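Local coordinates for protein Steely1 (Dictyostelium discoideum, PDB 2H84) that carries a C-terminal type III polyketide synthase domain of the chalcone synthase family, which is thought to extend and cyclise polyketide chains and yields acylpyrones in vitro, at residues A[20-25]-A[99-104]; A[209-214]-A[337-342]; A[32-37]-A[53-58]. All blocks are in the same frame, centred on the assembly; numbering follows the deposited sequence.

Interaction 1 (A[20-25]-A[99-104])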
loop_
_atom_site.group_PDB
_atom_site.type_symbol
_atom_site.label_atom_id
_atom_site.label_comp_id
_atom_site.label_asym_id
_atom_site.label_seq_id
_atom_site.Cartn_x
_atom_site.Cartn_y
_atom_site.Cartn_z
ATOM N N GLY A 20 14.608 14.782 -3.566
ATOM C CA GLY A 20 15.776 14.169 -4.158
ATOM C C GLY A 20 15.322 13.130 -5.152
ATOM O O GLY A 20 14.314 12.453 -4.935
ATOM N N ILE A 21 16.050 13.006 -6.250
ATOM C CA ILE A 21 15.702 12.023 -7.256
ATOM C C ILE A 21 16.848 11.049 -7.449
ATOM O O ILE A 21 17.939 11.239 -6.923
ATOM C CB ILE A 21 15.396 12.677 -8.609
ATOM C CG1 ILE A 21 16.596 13.496 -9.075
ATOM C CG2 ILE A 21 14.182 13.571 -8.490
ATOM C CD1 ILE A 21 16.556 13.840 -10.542
ATOM N N SER A 22 16.589 10.005 -8.221
ATOM C CA SER A 22 17.590 8.989 -8.504
ATOM C C SER A 22 17.115 8.158 -9.685
ATOM O O SER A 22 15.970 7.725 -9.717
ATOM C CB SER A 22 17.787 8.097 -7.279
ATOM O OG SER A 22 18.651 7.022 -7.580
ATOM N N VAL A 23 17.983 7.945 -10.665
ATOM C CA VAL A 23 17.589 7.165 -11.829
ATOM C C VAL A 23 18.646 6.144 -12.201
ATOM O O VAL A 23 19.824 6.315 -11.897
ATOM C CB VAL A 23 17.316 8.076 -13.061
ATOM C CG1 VAL A 23 16.101 8.922 -12.810
ATOM C CG2 VAL A 23 18.527 8.954 -13.353
ATOM N N PRO A 24 18.237 5.061 -12.864
ATOM C CA PRO A 24 19.182 4.026 -13.269
ATOM C C PRO A 24 20.002 4.431 -14.484
ATOM O O PRO A 24 19.453 4.868 -15.493
ATOM C CB PRO A 24 18.281 2.837 -13.550
ATOM C CG PRO A 24 17.049 3.466 -14.025
ATOM C CD PRO A 24 16.855 4.651 -13.138
ATOM N N GLY A 25 21.322 4.295 -14.358
ATOM C CA GLY A 25 22.239 4.604 -15.441
ATOM C C GLY A 25 22.178 5.990 -16.052
ATOM O O GLY A 25 21.745 6.958 -15.413
ATOM N N ALA A 99 15.944 3.554 -4.371
ATOM C CA ALA A 99 15.194 4.260 -3.336
ATOM C C ALA A 99 16.111 4.841 -2.253
ATOM O O ALA A 99 15.847 5.908 -1.716
ATOM C CB ALA A 99 14.167 3.324 -2.700
ATOM N N GLN A 100 17.178 4.119 -1.940
ATOM C CA GLN A 100 18.135 4.545 -0.943
ATOM C C GLN A 100 18.806 5.817 -1.451
ATOM O O GLN A 100 19.025 6.776 -0.722
ATOM C CB GLN A 100 19.178 3.442 -0.703
ATOM C CG GLN A 100 20.073 3.720 0.527
ATOM C CD GLN A 100 21.187 2.709 0.689
ATOM O OE1 GLN A 100 22.037 2.838 1.583
ATOM N NE2 GLN A 100 21.179 1.704 -0.169
ATOM N N GLN A 101 19.128 5.797 -2.733
ATOM C CA GLN A 101 19.784 6.896 -3.404
ATOM C C GLN A 101 18.921 8.156 -3.326
ATOM O O GLN A 101 19.371 9.223 -2.927
ATOM C CB GLN A 101 20.073 6.505 -4.858
ATOM C CG GLN A 101 21.151 7.399 -5.440
ATOM C CD GLN A 101 21.632 6.918 -6.751
ATOM O OE1 GLN A 101 21.475 7.575 -7.819
ATOM N NE2 GLN A 101 22.257 5.781 -6.691
ATOM N N ALA A 102 17.659 8.013 -3.690
ATOM C CA ALA A 102 16.736 9.135 -3.661
ATOM C C ALA A 102 16.605 9.656 -2.230
ATOM O O ALA A 102 16.832 10.841 -1.964
ATOM C CB ALA A 102 15.369 8.710 -4.218
ATOM N N CYS A 103 16.253 8.759 -1.310
ATOM C CA CYS A 103 16.088 9.106 0.106
ATOM C C CYS A 103 17.301 9.838 0.658
ATOM O O CYS A 103 17.173 10.850 1.338
ATOM C CB CYS A 103 15.860 7.853 0.942
ATOM S SG CYS A 103 14.221 7.207 0.845
ATOM N N LEU A 104 18.481 9.309 0.362
ATOM C CA LEU A 104 19.717 9.909 0.815
ATOM C C LEU A 104 19.743 11.355 0.329
ATOM O O LEU A 104 19.863 12.283 1.121
ATOM C CB LEU A 104 20.894 9.110 0.250
ATOM C CG LEU A 104 21.923 8.568 1.240
ATOM C CD1 LEU A 104 21.282 8.306 2.594
ATOM C CD2 LEU A 104 22.549 7.307 0.668
#

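Interaction 2 (A[209-214]-A[337-342])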
loop_
_atom_site.group_PDB
_atom_site.type_symbol
_atom_site.label_atom_id
_atom_site.label_comp_id
_atom_site.label_asym_id
_atom_site.label_seq_id
_atom_site.Cartn_x
_atom_site.Cartn_y
_atom_site.Cartn_z
ATOM N N GLY A 209 12.507 5.139 -12.298
ATOM C CA GLY A 209 13.075 6.188 -11.477
ATOM C C GLY A 209 12.581 6.143 -10.046
ATOM O O GLY A 209 11.659 5.388 -9.709
ATOM N N SER A 210 13.199 6.964 -9.202
ATOM C CA SER A 210 12.853 7.034 -7.793
ATOM C C SER A 210 12.984 8.469 -7.338
ATOM O O SER A 210 13.959 9.142 -7.663
ATOM C CB SER A 210 13.807 6.162 -6.975
ATOM O OG SER A 210 13.453 6.147 -5.599
ATOM N N ALA A 211 12.002 8.929 -6.573
ATOM C CA ALA A 211 11.996 10.293 -6.056
ATOM C C ALA A 211 11.557 10.281 -4.603
ATOM O O ALA A 211 10.605 9.591 -4.247
ATOM C CB ALA A 211 11.045 11.146 -6.871
ATOM N N ALA A 212 12.254 11.032 -3.759
ATOM C CA ALA A 212 11.887 11.093 -2.349
ATOM C C ALA A 212 11.786 12.539 -1.870
ATOM O O ALA A 212 12.397 13.440 -2.451
ATOM C CB ALA A 212 12.902 10.329 -1.508
ATOM N N TYR A 213 11.001 12.764 -0.821
ATOM C CA TYR A 213 10.862 14.103 -0.270
ATOM C C TYR A 213 10.547 14.072 1.233
ATOM O O TYR A 213 10.003 13.096 1.739
ATOM C CB TYR A 213 9.785 14.877 -1.053
ATOM C CG TYR A 213 8.405 14.271 -0.992
ATOM C CD1 TYR A 213 7.520 14.606 0.033
ATOM C CD2 TYR A 213 7.990 13.337 -1.943
ATOM C CE1 TYR A 213 6.253 14.025 0.116
ATOM C CE2 TYR A 213 6.726 12.750 -1.868
ATOM C CZ TYR A 213 5.864 13.099 -0.834
ATOM O OH TYR A 213 4.620 12.517 -0.748
ATOM N N ILE A 214 10.945 15.123 1.945
ATOM C CA ILE A 214 10.671 15.234 3.371
ATOM C C ILE A 214 9.512 16.223 3.512
ATOM O O ILE A 214 9.460 17.232 2.810
ATOM C CB ILE A 214 11.868 15.803 4.130
ATOM C CG1 ILE A 214 13.136 15.018 3.781
ATOM C CG2 ILE A 214 11.584 15.770 5.617
ATOM C CD1 ILE A 214 13.130 13.578 4.237
ATOM N N VAL A 337 5.803 12.845 -10.991
ATOM C CA VAL A 337 5.257 14.055 -10.378
ATOM C C VAL A 337 6.321 14.748 -9.559
ATOM O O VAL A 337 6.649 15.895 -9.780
ATOM C CB VAL A 337 4.132 13.710 -9.399
ATOM C CG1 VAL A 337 3.113 14.822 -9.389
ATOM C CG2 VAL A 337 3.539 12.313 -9.709
ATOM N N ILE A 338 6.834 14.006 -8.586
ATOM C CA ILE A 338 7.885 14.489 -7.701
ATOM C C ILE A 338 9.076 14.996 -8.514
ATOM O O ILE A 338 9.628 16.046 -8.205
ATOM C CB ILE A 338 8.325 13.386 -6.745
ATOM C CG1 ILE A 338 7.086 12.771 -6.076
ATOM C CG2 ILE A 338 9.297 13.922 -5.720
ATOM C CD1 ILE A 338 6.241 13.742 -5.288
ATOM N N PHE A 339 9.481 14.257 -9.546
ATOM C CA PHE A 339 10.603 14.679 -10.386
ATOM C C PHE A 339 10.374 16.102 -10.894
ATOM O O PHE A 339 11.287 16.940 -10.871
ATOM C CB PHE A 339 10.769 13.749 -11.585
ATOM C CG PHE A 339 11.821 12.695 -11.410
ATOM C CD1 PHE A 339 11.647 11.656 -10.495
ATOM C CD2 PHE A 339 12.984 12.726 -12.182
ATOM C CE1 PHE A 339 12.615 10.650 -10.359
ATOM C CE2 PHE A 339 13.960 11.725 -12.053
ATOM C CZ PHE A 339 13.775 10.686 -11.137
ATOM N N VAL A 340 9.151 16.364 -11.356
ATOM C CA VAL A 340 8.786 17.682 -11.857
ATOM C C VAL A 340 8.885 18.722 -10.739
ATOM O O VAL A 340 9.461 19.788 -10.936
ATOM C CB VAL A 340 7.356 17.698 -12.429
ATOM C CG1 VAL A 340 6.958 19.120 -12.780
ATOM C CG2 VAL A 340 7.279 16.817 -13.663
ATOM N N MET A 341 8.325 18.417 -9.571
ATOM C CA MET A 341 8.399 19.345 -8.445
ATOM C C MET A 341 9.853 19.708 -8.134
ATOM O O MET A 341 10.160 20.869 -7.870
ATOM C CB MET A 341 7.735 18.743 -7.203
ATOM C CG MET A 341 6.226 18.685 -7.299
ATOM S SD MET A 341 5.475 17.836 -5.918
ATOM C CE MET A 341 5.185 19.116 -4.826
ATOM N N ASP A 342 10.743 18.719 -8.170
ATOM C CA ASP A 342 12.159 18.950 -7.905
ATOM C C ASP A 342 12.736 19.974 -8.879
ATOM O O ASP A 342 13.181 21.048 -8.477
ATOM C CB ASP A 342 12.938 17.628 -8.011
ATOM C CG ASP A 342 14.434 17.828 -8.295
ATOM O OD1 ASP A 342 15.150 18.425 -7.455
ATOM O OD2 ASP A 342 14.888 17.381 -9.372
#

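Interaction 3 (A[32-37]-A[53-58])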
loop_
_atom_site.group_PDB
_atom_site.type_symbol
_atom_site.label_atom_id
_atom_site.label_comp_id
_atom_site.label_asym_id
_atom_site.label_seq_id
_atom_site.Cartn_x
_atom_site.Cartn_y
_atom_site.Cartn_z
ATOM N N SER A 32 17.556 5.888 -30.406
ATOM C CA SER A 32 18.173 4.568 -30.476
ATOM C C SER A 32 17.207 3.515 -29.938
ATOM O O SER A 32 17.176 2.395 -30.445
ATOM C CB SER A 32 19.495 4.533 -29.710
ATOM O OG SER A 32 19.330 5.082 -28.423
ATOM N N LEU A 33 16.418 3.871 -28.925
ATOM C CA LEU A 33 15.418 2.948 -28.390
ATOM C C LEU A 33 14.386 2.751 -29.501
ATOM O O LEU A 33 13.883 1.651 -29.714
ATOM C CB LEU A 33 14.726 3.525 -27.146
ATOM C CG LEU A 33 15.471 3.553 -25.805
ATOM C CD1 LEU A 33 14.610 4.295 -24.779
ATOM C CD2 LEU A 33 15.773 2.137 -25.320
ATOM N N LYS A 34 14.078 3.828 -30.213
ATOM C CA LYS A 34 13.140 3.738 -31.310
ATOM C C LYS A 34 13.678 2.672 -32.250
ATOM O O LYS A 34 13.050 1.641 -32.443
ATOM C CB LYS A 34 13.048 5.061 -32.056
ATOM C CG LYS A 34 12.047 5.039 -33.192
ATOM C CD LYS A 34 12.595 5.712 -34.449
ATOM C CE LYS A 34 12.901 7.190 -34.248
ATOM N NZ LYS A 34 13.195 7.861 -35.549
ATOM N N ASP A 35 14.854 2.911 -32.818
ATOM C CA ASP A 35 15.443 1.945 -33.731
ATOM C C ASP A 35 15.362 0.552 -33.145
ATOM O O ASP A 35 14.649 -0.308 -33.652
ATOM C CB ASP A 35 16.921 2.252 -34.007
ATOM C CG ASP A 35 17.150 3.649 -34.544
ATOM O OD1 ASP A 35 16.312 4.143 -35.332
ATOM O OD2 ASP A 35 18.188 4.244 -34.184
ATOM N N SER A 36 16.103 0.348 -32.063
ATOM C CA SER A 36 16.177 -0.944 -31.383
ATOM C C SER A 36 14.874 -1.667 -31.146
ATOM O O SER A 36 14.592 -2.674 -31.797
ATOM C CB SER A 36 16.914 -0.803 -30.049
ATOM O OG SER A 36 18.311 -0.655 -30.261
ATOM N N ILE A 37 14.069 -1.172 -30.219
ATOM C CA ILE A 37 12.835 -1.877 -29.950
ATOM C C ILE A 37 11.851 -1.975 -31.115
ATOM O O ILE A 37 11.175 -2.991 -31.254
ATOM C CB ILE A 37 12.129 -1.375 -28.660
ATOM C CG1 ILE A 37 10.791 -0.797 -28.945
ATOM C CG2 ILE A 37 12.797 -0.295 -28.071
ATOM C CD1 ILE A 37 10.004 -0.772 -27.700
ATOM N N ARG A 53 6.781 4.780 -35.707
ATOM C CA ARG A 53 5.945 5.973 -35.794
ATOM C C ARG A 53 5.627 6.516 -34.401
ATOM O O ARG A 53 5.892 7.683 -34.091
ATOM C CB ARG A 53 4.648 5.630 -36.538
ATOM C CG ARG A 53 4.332 6.545 -37.701
ATOM C CD ARG A 53 5.502 6.624 -38.635
ATOM N NE ARG A 53 5.543 5.546 -39.608
ATOM C CZ ARG A 53 6.656 5.173 -40.239
ATOM N NH1 ARG A 53 7.803 5.750 -40.008
ATOM N NH2 ARG A 53 6.647 4.247 -41.148
ATOM N N ILE A 54 5.056 5.647 -33.570
ATOM C CA ILE A 54 4.688 5.978 -32.197
ATOM C C ILE A 54 5.835 6.636 -31.437
ATOM O O ILE A 54 5.626 7.618 -30.734
ATOM C CB ILE A 54 4.227 4.711 -31.446
ATOM C CG1 ILE A 54 2.825 4.330 -31.907
ATOM C CG2 ILE A 54 4.268 4.931 -29.949
ATOM C CD1 ILE A 54 2.353 3.003 -31.374
ATOM N N PHE A 55 7.042 6.093 -31.571
ATOM C CA PHE A 55 8.194 6.673 -30.897
ATOM C C PHE A 55 8.402 8.098 -31.364
ATOM O O PHE A 55 8.474 9.024 -30.558
ATOM C CB PHE A 55 9.458 5.854 -31.172
ATOM C CG PHE A 55 9.642 4.700 -30.232
ATOM C CD1 PHE A 55 8.775 3.621 -30.264
ATOM C CD2 PHE A 55 10.636 4.733 -29.257
ATOM C CE1 PHE A 55 8.904 2.583 -29.346
ATOM C CE2 PHE A 55 10.774 3.699 -28.335
ATOM C CZ PHE A 55 9.902 2.630 -28.374
ATOM N N GLU A 56 8.495 8.265 -32.678
ATOM C CA GLU A 56 8.686 9.578 -33.268
ATOM C C GLU A 56 7.679 10.574 -32.701
ATOM O O GLU A 56 8.067 11.617 -32.173
ATOM C CB GLU A 56 8.547 9.486 -34.789
ATOM C CG GLU A 56 9.826 9.064 -35.502
ATOM C CD GLU A 56 9.559 8.288 -36.787
ATOM O OE1 GLU A 56 8.537 8.560 -37.466
ATOM O OE2 GLU A 56 10.381 7.407 -37.126
ATOM N N GLN A 57 6.392 10.247 -32.790
ATOM C CA GLN A 57 5.363 11.147 -32.278
ATOM C C GLN A 57 5.207 11.158 -30.765
ATOM O O GLN A 57 4.248 11.730 -30.251
ATOM C CB GLN A 57 3.997 10.850 -32.912
ATOM C CG GLN A 57 3.641 11.831 -34.032
ATOM C CD GLN A 57 3.921 13.286 -33.635
ATOM O OE1 GLN A 57 3.058 13.986 -33.100
ATOM N NE2 GLN A 57 5.137 13.735 -33.887
ATOM N N SER A 58 6.156 10.558 -30.052
ATOM C CA SER A 58 6.093 10.498 -28.590
ATOM C C SER A 58 6.577 11.778 -27.919
ATOM O O SER A 58 6.184 12.077 -26.791
ATOM C CB SER A 58 6.932 9.325 -28.067
ATOM O OG SER A 58 8.317 9.582 -28.192
#

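Interaction 1 (A[20-25]-A[99-104])
S22 and Q101 are brought together by similar first torsions: S22 OG lies anti to its backbone N (chi1 174°) and Q101 CG does the same (chi1 -160°), so S22 OG and Q101 CG each sit beside their own carbonyl carbon. Beyond CG the glutamine chain stays extended. The serine oxygen consequently has several atoms of the glutamine as neighbours. S22 OG is 3.1 Å from Q101 CB and 3.3 Å from Q101 CG. It is 2.9 Å from Q101 OE1, a weak hydrogen bond at most, since L98 O lies within reach of the same hydroxyl proton. R105 NH1 is a weak second partner of Q101 OE1.

Beside this polar link A102 packs on the strand, its CB 3.9 Å from S22 CB and 4.0 Å from G20 O. The nearest CA atoms are those of I21 and A102, 4.7 Å apart. Alternation along the strand sets the sides: S22 points its side chain at the helix and I21 turns away. G20, having no side chain, offers only backbone on the helix side. The segment axes accordingly come within 6.2 Å and run nearly antiparallel, at 156°.

The arrangement is a helix packed on the sheet of the thiolase fold, to which this domain belongs, and it lies away from the predicted active site. Strand 15-22 is an inner strand of the large mixed sheet, between strands 209-216 and 227-236, and helix 84-110 packs on one face of that sheet. A102 also touches S210 and A212 on strand 209-216, while C103 packs on L180 and V182 of strand 178-185 and on L137 and L141 of helix 133-141.

Interaction 2 (A[209-214]-A[337-342])
I338 packs against A211 and Y213 where helix 335-345 lies on strand 209-216, an arrangement consistent with the buried helical layer of the thiolase fold, whose layers alternate helices and sheets. The segment axes approach to 8.0 Å at 61°. Starting at its root, I338 CB is 3.5 Å from A211 CB. With CG1 anti to the carbonyl carbon (chi1 -50°), CG2 is left anti to the backbone N, and this branch also meets the alanine, I338 CG2 to A211 CB being 3.5 Å; it then reaches Y213 CD2 at 4.0 Å. The other branch ends in I338 CD1, 3.6 Å from Y213 CE2, and the isoleucine side chain stands roughly perpendicular to that of the tyrosine. An alanine in place of I338 would probably open a gap beside the Y213 ring, which would lose both its methyl neighbours on this helix. The phenol oxygen of Y213 is held elsewhere, by S163 OG on helix 159-171. S210 and A212 point the other way, toward helix 84-110, so the strand is covered on both faces. F339 completes the contact: its CD1 lies 3.7 Å from A211 CB, and its CE1 is 3.4 Å from S210 O.

Interaction 3 (A[32-37]-A[53-58])
K34 and E56 form the charged link between helices 30-40 and 45-56: K34 NZ is 3.3 Å from E56 OE2, a salt bridge that includes a hydrogen bond. The ammonium meets the anti side of that oxygen, 17° out of the carboxylate plane. The other carboxylate oxygen turns to R53 of the same helix, a long pairing of 3.9 Å between R53 NH1 and E56 OE1, with the oxygen in plane at the guanidinium edge. R53 NH2 in turn has a salt bridge to E49, so the charges form a network.

Inward from it, the lysine's carbon chain becomes packing surface. K34 CG, anti to its backbone N (chi1 -178°), lies 3.4 Å from F55 CB, and the lysine and phenylalanine side chains lie alongside and run opposite ways. F55 is the main apolar element. At the far end of its ring, I37 CD1 comes in at the edge, near the ring plane, 3.5 Å from F55 CZ. L33 CB adds a looser contact, 4.1 Å from F55 CE2. Beyond these segments I37 touches S203 and F55 touches S204, both on helix 197-205.

The arrangement is a pair of consecutive helices joined by a short loop and inserted between the paired antiparallel strands 28-29 and 62-63, with F55 buried between them and a salt-bridge network beside it.

How the interactions relate
Interactions 1 and 2 share the large sheet, with centres 9 Å apart. Their strands are neighbours, with probable hydrogen bonds G20 O to A212 N (2.8 Å) and S22 O to S210 N (2.9 Å), and V23 CG1 packs 3.4 Å from F339 CZ. A211 and Y213 point to helix 335-345 while S210 and A212 touch helix 84-110, so these helices lie on opposite faces. Interaction 3 stands apart, its centre about 27 Å from that of interaction 1 and 26 Å from that of interaction 2, although in sequence it falls between the segments of interaction 1. Interaction 2 comes within about 11 Å (I338 side chain to that of C157, the predicted active-site residue) without touching it.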